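Local coordinates for protein chloride intracellular channel Clic (Drosophila melanogaster, PDB 2YV7) that may insert into membranes and form chloride channels whose activity depends on pH, and here adopts a soluble, globular GST fold, at residues Arg102-Asn107 / Asn113-Asp118; Ala122-Asn127 / Arg164-Asp169; Ser149-Ile154 / Thr202-Tyr207; Pro180-Ile185 / Arg206-Met211. All blocks are in the same frame, centred on the assembly; numbering follows the deposited sequence.

From the N terminus, contact 1 closes first, a short loop joining the helix 97-107 of the thioredoxin-like N-terminal domain to the segment that leads into the helical C-terminal domain. Contact 2 opens on the next helix, 119-125, and closes at residues 164-169, where Thr167 touches contact 1. Contact 3 starts on the helix 141-161, inside that span, and ends on the helix 202-212, so contacts 2 and 3 cross along the chain. Contact 4 begins later, on the helix 173-193, and ends on the same helix 202-212 as contact 3, sharing Arg206 and Tyr207. Contacts 2, 3 and 4 touch one another and bind the C-terminal helices together.

Contact 1 (Arg102-Asn107 / Asn113-Asp118); sequences RHIMKN and NLFVQD
The helical turn that brings Ile104 and Met105 to Phe115 is closed by Asn107 N, which donates to His103 O at 2.8 Å. Across this junction of the GST fold, where the helix 97-107 of the thioredoxin-like domain meets the connection to the helical domain, the central feature is a Met-aromatic contact. Phe115 is the first non-helical residue after the helix 111-114 and the centre of an inverse gamma turn, whose bond from Val116 N to Leu114 O is weak. From this turn the Phe115 ring projects toward the helix 97-107. Met105 CB lies over one face, 4.2 Å from the centroid of the Phe115 ring and 24° off its normal, a CH-pi approach. The sulfur sits more obliquely, 45° off that normal. With CG anti to the backbone N (chi1 168°), the Met105 chain runs past the ring toward the root of Phe115, a course that suits a flexible, unbranched residue. Ile104 instead serves the ring edge, while it also packs on Leu53 of the helix 41-55 and Leu87 of a sheet strand, a place for a branched apolar side chain. The touch at the edge is made by Ile104 CG2, 3.7 Å from Phe115 CE1.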
# COMPACT_ATOMS: atom_id res chain seq x y z
N ARG A 102 15.58 0.55 -2.40
CA ARG A 102 16.82 0.95 -3.01
C ARG A 102 17.07 0.07 -4.22
O ARG A 102 17.42 0.58 -5.27
CB ARG A 102 17.97 0.87 -1.98
CG ARG A 102 19.13 1.82 -2.21
CD ARG A 102 19.88 2.10 -0.89
NE ARG A 102 20.76 3.27 -0.99
CZ ARG A 102 22.10 3.25 -0.90
NH1 ARG A 102 22.76 2.11 -0.68
NH2 ARG A 102 22.78 4.39 -1.00
N HIS A 103 16.81 -1.24 -4.10
CA HIS A 103 16.99 -2.17 -5.23
C HIS A 103 16.04 -1.89 -6.39
O HIS A 103 16.45 -1.90 -7.55
CB HIS A 103 16.83 -3.62 -4.78
CG HIS A 103 17.26 -4.62 -5.80
ND1 HIS A 103 16.40 -5.12 -6.75
CD2 HIS A 103 18.47 -5.18 -6.04
CE1 HIS A 103 17.05 -5.97 -7.52
NE2 HIS A 103 18.31 -6.02 -7.12
N ILE A 104 14.76 -1.63 -6.09
CA ILE A 104 13.81 -1.31 -7.13
C ILE A 104 14.26 -0.07 -7.85
O ILE A 104 14.30 -0.06 -9.08
CB ILE A 104 12.34 -1.14 -6.56
CG1 ILE A 104 11.90 -2.48 -5.99
CG2 ILE A 104 11.36 -0.71 -7.71
CD1 ILE A 104 10.51 -2.44 -5.30
N MET A 105 14.65 0.95 -7.09
CA MET A 105 15.05 2.25 -7.67
C MET A 105 16.30 2.14 -8.53
O MET A 105 16.36 2.70 -9.62
CB MET A 105 15.35 3.27 -6.56
CG MET A 105 16.03 4.50 -7.09
SD MET A 105 16.10 5.81 -5.87
CE MET A 105 17.22 5.17 -4.62
N LYS A 106 17.32 1.46 -8.02
CA LYS A 106 18.63 1.46 -8.67
C LYS A 106 18.82 0.34 -9.68
O LYS A 106 19.42 0.57 -10.73
CB LYS A 106 19.73 1.47 -7.61
CG LYS A 106 19.74 2.78 -6.82
CD LYS A 106 20.63 2.71 -5.58
CE LYS A 106 20.88 4.10 -5.01
NZ LYS A 106 21.71 4.96 -5.93
N ASN A 107 18.28 -0.84 -9.40
CA ASN A 107 18.54 -2.06 -10.19
C ASN A 107 17.43 -2.61 -11.09
O ASN A 107 17.69 -3.42 -11.99
CB ASN A 107 19.06 -3.15 -9.27
CG ASN A 107 20.28 -2.71 -8.51
OD1 ASN A 107 20.36 -2.84 -7.28
ND2 ASN A 107 21.24 -2.15 -9.24
N ASN A 113 12.63 6.29 -12.80
CA ASN A 113 11.45 7.08 -13.12
C ASN A 113 10.36 6.94 -12.05
O ASN A 113 9.59 7.86 -11.85
CB ASN A 113 10.89 6.70 -14.50
CG ASN A 113 11.95 6.74 -15.62
OD1 ASN A 113 12.72 7.70 -15.73
ND2 ASN A 113 11.98 5.69 -16.45
N LEU A 114 10.28 5.80 -11.38
CA LEU A 114 9.20 5.58 -10.42
C LEU A 114 9.56 6.30 -9.10
O LEU A 114 8.69 6.85 -8.39
CB LEU A 114 9.03 4.08 -10.18
CG LEU A 114 7.82 3.56 -9.42
CD1 LEU A 114 6.57 3.84 -10.25
CD2 LEU A 114 7.95 2.05 -9.10
N PHE A 115 10.83 6.30 -8.77
CA PHE A 115 11.31 6.98 -7.59
C PHE A 115 11.66 8.44 -7.87
O PHE A 115 12.81 8.84 -7.81
CB PHE A 115 12.41 6.17 -6.91
CG PHE A 115 11.88 4.95 -6.19
CD1 PHE A 115 11.51 3.81 -6.91
CD2 PHE A 115 11.72 4.95 -4.80
CE1 PHE A 115 11.02 2.68 -6.26
CE2 PHE A 115 11.22 3.81 -4.13
CZ PHE A 115 10.85 2.67 -4.87
N VAL A 116 10.63 9.23 -8.17
CA VAL A 116 10.73 10.69 -8.42
C VAL A 116 11.39 11.31 -7.21
O VAL A 116 11.18 10.85 -6.10
CB VAL A 116 9.32 11.36 -8.61
CG1 VAL A 116 9.42 12.90 -8.76
CG2 VAL A 116 8.59 10.77 -9.79
N GLN A 117 12.21 12.34 -7.43
CA GLN A 117 12.77 13.13 -6.34
C GLN A 117 11.83 14.28 -6.03
O GLN A 117 11.61 15.17 -6.85
CB GLN A 117 14.19 13.65 -6.65
CG GLN A 117 15.15 12.61 -7.25
CD GLN A 117 15.82 11.71 -6.20
OE1 GLN A 117 15.16 10.93 -5.50
NE2 GLN A 117 17.16 11.80 -6.11
N ASP A 118 11.21 14.23 -4.84
CA ASP A 118 10.30 15.27 -4.41
C ASP A 118 10.31 15.27 -2.88
O ASP A 118 9.50 14.59 -2.25
CB ASP A 118 8.90 15.06 -5.00
CG ASP A 118 7.97 16.25 -4.74
OD1 ASP A 118 8.07 16.87 -3.65
OD2 ASP A 118 7.11 16.58 -5.62

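Contact 2 (Ala122-Asn127 / Arg164-Asp169); sequences ATLIEN and RFLTGD
Beside Leu166, the residue that reaches Leu124 and Ile125, the ring of Phe165 has Arg164 CG lying over the centre of one face, 3.6 Å above its plane, and the backbone C of Asp169 in plane at its edge. The aliphatic part of the arginine thus serves as an apolar lid on the ring. Asp169 belongs where it is because its carboxylate ties the loop together: Arg164 N donates to Asp169 OD1 at 2.9 Å, nearly along the C-O axis, with an N-H...O angle of 157°. A second bond, Phe165 N to Gly168 O at 2.8 Å, closes the same turn, and the phi of 156° at Gly168 is a conformation open essentially to glycine.

So braced, the loop presents Leu166 to the end of the helix 119-125. CG of Leu166 stands beside its backbone N (chi1 -75°), and the two methyls part: Leu166 CD2 meets Leu124 CD2 at 4.1 Å, whereas Leu166 CD1 approaches Ile125 CG2 more loosely at 4.5 Å. Branched apolar side chains suit this buried contact, which no hydrogen bond crosses. Polar groups are satisfied nearby, Leu124 O by His150 NE2 and Leu166 N by Asp175 OD1. This Phe-Leu-x-Gly-Asp segment resembles the loop that precedes the long core helix in the C-terminal domain of the GST fold, whose aspartate near the helix start bonds back to it.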
# COMPACT_ATOMS: atom_id res chain seq x y z
N ALA A 122 7.78 13.70 0.11
CA ALA A 122 8.26 12.82 1.21
C ALA A 122 7.85 13.39 2.54
O ALA A 122 7.32 12.69 3.39
CB ALA A 122 9.73 12.70 1.18
N THR A 123 8.08 14.68 2.73
CA THR A 123 7.83 15.26 4.06
C THR A 123 6.32 15.31 4.31
O THR A 123 5.84 15.12 5.45
CB THR A 123 8.35 16.70 4.10
OG1 THR A 123 9.78 16.70 3.98
CG2 THR A 123 7.95 17.33 5.46
N LEU A 124 5.58 15.61 3.25
CA LEU A 124 4.12 15.67 3.29
C LEU A 124 3.50 14.40 3.89
O LEU A 124 2.57 14.47 4.67
CB LEU A 124 3.53 15.94 1.91
CG LEU A 124 2.00 15.94 1.75
CD1 LEU A 124 1.49 17.25 2.35
CD2 LEU A 124 1.67 15.86 0.25
N ILE A 125 3.95 13.23 3.44
CA ILE A 125 3.28 12.00 3.86
C ILE A 125 3.94 11.29 5.06
O ILE A 125 3.41 10.33 5.59
CB ILE A 125 3.11 11.04 2.69
CG1 ILE A 125 4.48 10.53 2.17
CG2 ILE A 125 2.34 11.76 1.53
CD1 ILE A 125 4.36 9.40 1.03
N GLU A 126 5.11 11.76 5.47
CA GLU A 126 5.83 11.12 6.56
C GLU A 126 4.99 11.01 7.84
O GLU A 126 4.26 11.96 8.19
CB GLU A 126 7.13 11.90 6.85
CG GLU A 126 8.06 11.19 7.79
CD GLU A 126 9.39 11.92 7.88
OE1 GLU A 126 9.37 13.19 7.83
OE2 GLU A 126 10.44 11.20 7.96
N ASN A 127 5.09 9.85 8.50
CA ASN A 127 4.47 9.63 9.82
C ASN A 127 2.94 9.56 9.79
O ASN A 127 2.28 9.59 10.83
CB ASN A 127 4.89 10.74 10.82
CG ASN A 127 6.37 10.66 11.26
OD1 ASN A 127 7.04 11.70 11.45
ND2 ASN A 127 6.88 9.45 11.41
N ARG A 164 -3.25 14.30 -11.18
CA ARG A 164 -4.03 13.12 -10.86
C ARG A 164 -3.38 12.50 -9.63
O ARG A 164 -4.10 12.07 -8.75
CB ARG A 164 -4.07 12.08 -11.98
CG ARG A 164 -4.97 10.89 -11.68
CD ARG A 164 -5.05 9.94 -12.81
NE ARG A 164 -6.11 10.36 -13.69
CZ ARG A 164 -7.16 9.63 -14.01
NH1 ARG A 164 -7.31 8.38 -13.55
NH2 ARG A 164 -8.06 10.15 -14.83
N PHE A 165 -2.05 12.49 -9.60
CA PHE A 165 -1.35 11.83 -8.46
C PHE A 165 -0.45 12.79 -7.69
O PHE A 165 -0.46 13.99 -7.94
CB PHE A 165 -0.58 10.63 -9.04
CG PHE A 165 -1.47 9.64 -9.72
CD1 PHE A 165 -2.39 8.88 -9.00
CD2 PHE A 165 -1.38 9.46 -11.12
CE1 PHE A 165 -3.21 7.94 -9.63
CE2 PHE A 165 -2.19 8.49 -11.76
CZ PHE A 165 -3.09 7.75 -11.01
N LEU A 166 0.31 12.30 -6.71
CA LEU A 166 0.98 13.25 -5.81
C LEU A 166 2.01 14.16 -6.53
O LEU A 166 2.23 15.28 -6.11
CB LEU A 166 1.75 12.54 -4.70
CG LEU A 166 0.87 11.98 -3.59
CD1 LEU A 166 1.60 10.91 -2.80
CD2 LEU A 166 0.44 13.14 -2.62
N THR A 167 2.73 13.65 -7.51
CA THR A 167 3.81 14.44 -8.10
C THR A 167 3.55 14.76 -9.57
O THR A 167 4.44 15.31 -10.24
CB THR A 167 5.18 13.72 -8.02
OG1 THR A 167 5.08 12.56 -8.84
CG2 THR A 167 5.52 13.28 -6.56
N GLY A 168 2.37 14.43 -10.06
CA GLY A 168 1.99 14.63 -11.48
C GLY A 168 0.89 13.70 -11.96
O GLY A 168 0.16 13.14 -11.13
N ASP A 169 0.76 13.50 -13.28
CA ASP A 169 -0.32 12.64 -13.75
C ASP A 169 0.03 11.16 -13.84
O ASP A 169 -0.83 10.39 -14.22
CB ASP A 169 -0.96 13.18 -15.02
CG ASP A 169 -1.49 14.62 -14.87
OD1 ASP A 169 -2.11 14.95 -13.80
OD2 ASP A 169 -1.30 15.45 -15.82

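Contact 3 (Ser149-Ile154 / Thr202-Tyr207); sequences SHLRKI and TALWRY
Leu204 reaches from its CB toward the helix 141-161 and carries every contact between the two segments, touching both Leu151 and Ile154. Its CG lies anti to the backbone N (chi1 -170°), which carries CG out from the helix; the fork there sends the methyls to different neighbours. CD1 of Leu204 rests on Ile154 CG2 at 3.9 Å; the same methyl also packs on Leu182 of the helix 173-193. The other methyl, Leu204 CD2, sits 4.0 Å from Leu151 CB and 4.1 Å from Leu151 O, so it rests against the root of that residue and the backbone of the helix. It also lies 4.2 Å from Leu151 CD2.

Leu151 and Ile154, three positions apart, lie on one side of their helix, and the forked end of a leucine fits between them with one methyl for each. Ile154 answers with the branch at its beta carbon, and its backbone comes close: the CA atoms of Ile154 and Leu204 are 7.1 Å apart. No polar bond crosses this wholly apolar interface. At its margins Trp205 NE1 bonds to Pro198 O, and Arg152 NE forms a salt bridge with Asp156 one turn along its own helix. Such leucine and isoleucine packing between helices distant in sequence forms part of the hydrophobic core of the all-helical C-terminal domain of the GST fold.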
# COMPACT_ATOMS: atom_id res chain seq x y z
N SER A 149 -6.00 16.33 10.49
CA SER A 149 -5.18 17.50 10.12
C SER A 149 -4.14 17.13 9.04
O SER A 149 -3.84 17.93 8.14
CB SER A 149 -4.42 18.07 11.34
OG SER A 149 -5.30 18.56 12.33
N HIS A 150 -3.57 15.93 9.18
CA HIS A 150 -2.54 15.43 8.20
C HIS A 150 -3.22 15.22 6.85
O HIS A 150 -2.68 15.58 5.82
CB HIS A 150 -2.00 14.14 8.73
CG HIS A 150 -0.68 13.76 8.12
ND1 HIS A 150 0.27 13.08 8.85
CD2 HIS A 150 -0.14 13.98 6.90
CE1 HIS A 150 1.32 12.85 8.08
NE2 HIS A 150 1.09 13.37 6.89
N LEU A 151 -4.42 14.59 6.85
CA LEU A 151 -5.15 14.32 5.58
C LEU A 151 -5.53 15.65 4.93
O LEU A 151 -5.63 15.75 3.72
CB LEU A 151 -6.40 13.50 5.82
CG LEU A 151 -6.23 12.09 6.42
CD1 LEU A 151 -7.52 11.32 6.71
CD2 LEU A 151 -5.32 11.26 5.38
N ARG A 152 -5.82 16.67 5.77
CA ARG A 152 -6.09 18.02 5.21
C ARG A 152 -4.93 18.56 4.46
O ARG A 152 -5.08 19.16 3.41
CB ARG A 152 -6.60 18.95 6.33
CG ARG A 152 -6.87 20.44 5.96
CD ARG A 152 -7.89 20.55 4.82
NE ARG A 152 -8.16 21.96 4.39
CZ ARG A 152 -9.11 22.71 4.95
NH1 ARG A 152 -9.82 22.20 5.93
NH2 ARG A 152 -9.34 23.96 4.51
N LYS A 153 -3.74 18.41 5.02
CA LYS A 153 -2.49 18.82 4.35
C LYS A 153 -2.33 18.12 3.03
O LYS A 153 -2.03 18.76 2.01
CB LYS A 153 -1.25 18.60 5.22
CG LYS A 153 -1.21 19.21 6.67
CD LYS A 153 -1.65 20.62 6.81
CE LYS A 153 -1.88 20.93 8.37
NZ LYS A 153 -0.82 20.23 9.23
N ILE A 154 -2.56 16.80 3.02
CA ILE A 154 -2.47 16.04 1.75
C ILE A 154 -3.53 16.51 0.78
O ILE A 154 -3.27 16.77 -0.35
CB ILE A 154 -2.55 14.50 2.03
CG1 ILE A 154 -1.36 14.13 2.94
CG2 ILE A 154 -2.64 13.69 0.75
CD1 ILE A 154 -1.45 12.68 3.69
N THR A 202 -12.27 17.40 -0.99
CA THR A 202 -12.57 17.06 -2.39
C THR A 202 -11.40 16.48 -3.18
O THR A 202 -11.60 15.50 -3.92
CB THR A 202 -13.21 18.27 -3.13
OG1 THR A 202 -14.41 18.63 -2.42
CG2 THR A 202 -13.69 17.86 -4.52
N ALA A 203 -10.21 17.04 -3.04
CA ALA A 203 -9.04 16.60 -3.88
C ALA A 203 -8.58 15.19 -3.43
O ALA A 203 -8.15 14.34 -4.26
CB ALA A 203 -7.94 17.56 -3.79
N LEU A 204 -8.67 14.97 -2.13
CA LEU A 204 -8.35 13.65 -1.54
C LEU A 204 -9.34 12.58 -1.99
O LEU A 204 -8.96 11.46 -2.33
CB LEU A 204 -8.23 13.77 -0.01
CG LEU A 204 -7.65 12.48 0.66
CD1 LEU A 204 -6.21 12.13 0.14
CD2 LEU A 204 -7.71 12.58 2.19
N TRP A 205 -10.63 12.92 -2.03
CA TRP A 205 -11.63 11.93 -2.43
C TRP A 205 -11.45 11.65 -3.91
O TRP A 205 -11.55 10.51 -4.34
CB TRP A 205 -13.04 12.44 -2.07
CG TRP A 205 -13.42 12.07 -0.70
CD1 TRP A 205 -13.70 12.91 0.35
CD2 TRP A 205 -13.52 10.73 -0.19
NE1 TRP A 205 -13.99 12.17 1.47
CE2 TRP A 205 -13.89 10.83 1.18
CE3 TRP A 205 -13.35 9.45 -0.77
CZ2 TRP A 205 -14.11 9.72 2.00
CZ3 TRP A 205 -13.53 8.29 0.05
CH2 TRP A 205 -13.92 8.45 1.43
N ARG A 206 -11.07 12.67 -4.66
CA ARG A 206 -10.81 12.52 -6.11
C ARG A 206 -9.56 11.62 -6.31
O ARG A 206 -9.54 10.76 -7.18
CB ARG A 206 -10.65 13.88 -6.74
CG ARG A 206 -10.34 13.88 -8.26
CD ARG A 206 -10.31 15.31 -8.90
NE ARG A 206 -9.85 16.40 -8.01
CZ ARG A 206 -10.65 17.38 -7.53
NH1 ARG A 206 -11.95 17.42 -7.85
NH2 ARG A 206 -10.15 18.33 -6.72
N TYR A 207 -8.54 11.79 -5.47
CA TYR A 207 -7.37 10.93 -5.54
C TYR A 207 -7.77 9.44 -5.27
O TYR A 207 -7.34 8.53 -5.99
CB TYR A 207 -6.36 11.41 -4.46
CG TYR A 207 -5.05 10.69 -4.39
CD1 TYR A 207 -4.02 10.92 -5.31
CD2 TYR A 207 -4.82 9.81 -3.34
CE1 TYR A 207 -2.76 10.29 -5.21
CE2 TYR A 207 -3.55 9.15 -3.20
CZ TYR A 207 -2.54 9.41 -4.10
OH TYR A 207 -1.36 8.77 -3.89

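Contact 4 (Pro180-Ile185 / Arg206-Met211); sequences PRLQHI and RYMYHM
Leu182 projects at Tyr207 and Met208 where two core helices of the GST-type C-terminal domain cross, their segment axes 104° apart in direction and 11.3 Å apart at closest approach. At that spacing long side chains, not backbones, bridge the gap.

The apolar contacts centre on one methyl. Leu182 CD1 lies in the plane of the Tyr207 ring, at its edge, 3.9 Å from Tyr207 CD2 and equally far from CE2. It is also 3.9 Å from Met208 CG, and the sulfur follows close by, with Met208 SD 4.1 Å from Leu182 CD1. Met208 CG stands beside its own backbone N (chi1 -67°), which starts the chain toward the leucine, and the two side chains lie obliquely to each other; a supple thioether adapts well to such a buried surface. The ring of Tyr207 is also held at its far end, where Tyr207 OH is hydrogen-bonded to Asp175.

Backbone geometry shapes the other partner. Pro180 N, lacking a hydrogen, makes no bond to the preceding turn, and the helix is kinked there. The Pro180 ring packs on Leu41 and Gln44 of the helix 41-55, most of which lies in the segment predicted to span the membrane after insertion.

Polar and apolar character meet at Gln183. Its amide is held at both ends, NE2 by Thr251 O and OE1 by Tyr212 OH, which allows this polar group to be buried beside a methionine. The Gln183 chain bends at chi2 (73°), and its OE1 comes to 3.7 Å from the terminal methyl, Met211 CE.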
# COMPACT_ATOMS: atom_id res chain seq x y z
N PRO A 180 -2.03 2.63 0.02
CA PRO A 180 -2.32 1.56 1.00
C PRO A 180 -2.67 2.14 2.41
O PRO A 180 -3.65 1.71 3.04
CB PRO A 180 -1.04 0.71 1.01
CG PRO A 180 -0.41 0.93 -0.34
CD PRO A 180 -0.69 2.41 -0.62
N ARG A 181 -1.99 3.23 2.82
CA ARG A 181 -2.36 3.80 4.15
C ARG A 181 -3.75 4.45 4.13
O ARG A 181 -4.47 4.34 5.07
CB ARG A 181 -1.28 4.81 4.61
CG ARG A 181 0.04 4.08 4.94
CD ARG A 181 1.25 5.04 4.73
NE ARG A 181 2.37 4.29 5.29
CZ ARG A 181 2.98 3.26 4.68
NH1 ARG A 181 2.61 2.90 3.45
NH2 ARG A 181 3.98 2.62 5.30
N LEU A 182 -4.17 5.10 3.03
CA LEU A 182 -5.53 5.64 2.92
C LEU A 182 -6.58 4.54 3.03
O LEU A 182 -7.60 4.66 3.76
CB LEU A 182 -5.67 6.40 1.59
CG LEU A 182 -4.86 7.70 1.49
CD1 LEU A 182 -5.21 8.30 0.18
CD2 LEU A 182 -5.44 8.71 2.60
N GLN A 183 -6.28 3.42 2.42
CA GLN A 183 -7.20 2.28 2.53
C GLN A 183 -7.29 1.72 3.98
O GLN A 183 -8.43 1.49 4.43
CB GLN A 183 -6.78 1.19 1.52
CG GLN A 183 -7.86 0.06 1.45
CD GLN A 183 -9.14 0.50 0.71
OE1 GLN A 183 -9.26 1.63 0.28
NE2 GLN A 183 -10.12 -0.44 0.55
N HIS A 184 -6.19 1.58 4.74
CA HIS A 184 -6.30 1.12 6.13
C HIS A 184 -7.03 2.18 6.96
O HIS A 184 -7.82 1.87 7.81
CB HIS A 184 -4.89 0.93 6.70
CG HIS A 184 -4.23 -0.36 6.31
ND1 HIS A 184 -4.14 -0.79 4.99
CD2 HIS A 184 -3.50 -1.24 7.04
CE1 HIS A 184 -3.50 -1.96 4.96
NE2 HIS A 184 -3.04 -2.20 6.17
N ILE A 185 -6.75 3.46 6.69
CA ILE A 185 -7.49 4.56 7.37
C ILE A 185 -8.99 4.42 7.16
O ILE A 185 -9.70 4.42 8.17
CB ILE A 185 -6.99 5.93 6.90
CG1 ILE A 185 -5.59 6.22 7.49
CG2 ILE A 185 -7.92 7.05 7.42
CD1 ILE A 185 -4.94 7.49 6.79
N ARG A 206 -11.07 12.67 -4.66
CA ARG A 206 -10.81 12.52 -6.11
C ARG A 206 -9.56 11.62 -6.31
O ARG A 206 -9.54 10.76 -7.18
CB ARG A 206 -10.65 13.88 -6.74
CG ARG A 206 -10.34 13.88 -8.26
CD ARG A 206 -10.31 15.31 -8.90
NE ARG A 206 -9.85 16.40 -8.01
CZ ARG A 206 -10.65 17.38 -7.53
NH1 ARG A 206 -11.95 17.42 -7.85
NH2 ARG A 206 -10.15 18.33 -6.72
N TYR A 207 -8.54 11.79 -5.47
CA TYR A 207 -7.37 10.93 -5.54
C TYR A 207 -7.77 9.44 -5.27
O TYR A 207 -7.34 8.53 -5.99
CB TYR A 207 -6.36 11.41 -4.46
CG TYR A 207 -5.05 10.69 -4.39
CD1 TYR A 207 -4.02 10.92 -5.31
CD2 TYR A 207 -4.82 9.81 -3.34
CE1 TYR A 207 -2.76 10.29 -5.21
CE2 TYR A 207 -3.55 9.15 -3.20
CZ TYR A 207 -2.54 9.41 -4.10
OH TYR A 207 -1.36 8.77 -3.89
N MET A 208 -8.59 9.21 -4.23
CA MET A 208 -9.03 7.85 -3.91
C MET A 208 -9.90 7.27 -5.03
O MET A 208 -9.80 6.07 -5.39
CB MET A 208 -9.71 7.82 -2.53
CG MET A 208 -8.70 8.11 -1.44
SD MET A 208 -9.33 7.87 0.22
CE MET A 208 -10.06 9.45 0.55
N TYR A 209 -10.72 8.13 -5.64
CA TYR A 209 -11.52 7.70 -6.75
C TYR A 209 -10.59 7.10 -7.81
O TYR A 209 -10.79 5.96 -8.25
CB TYR A 209 -12.31 8.87 -7.29
CG TYR A 209 -13.14 8.52 -8.48
CD1 TYR A 209 -14.34 7.83 -8.32
CD2 TYR A 209 -12.73 8.87 -9.75
CE1 TYR A 209 -15.12 7.50 -9.42
CE2 TYR A 209 -13.49 8.55 -10.84
CZ TYR A 209 -14.69 7.85 -10.67
OH TYR A 209 -15.49 7.54 -11.77
N HIS A 210 -9.56 7.83 -8.15
CA HIS A 210 -8.56 7.31 -9.09
C HIS A 210 -7.80 6.11 -8.63
O HIS A 210 -7.41 5.30 -9.43
CB HIS A 210 -7.61 8.40 -9.52
CG HIS A 210 -8.29 9.50 -10.28
ND1 HIS A 210 -9.15 9.25 -11.33
CD2 HIS A 210 -8.30 10.84 -10.08
CE1 HIS A 210 -9.63 10.40 -11.77
NE2 HIS A 210 -9.12 11.38 -11.04
N MET A 211 -7.52 6.03 -7.32
CA MET A 211 -6.87 4.85 -6.75
C MET A 211 -7.63 3.58 -6.96
O MET A 211 -7.03 2.52 -7.23
CB MET A 211 -6.62 5.12 -5.24
CG MET A 211 -6.81 4.05 -4.33
SD MET A 211 -6.38 4.82 -2.71
CE MET A 211 -7.82 4.30 -1.83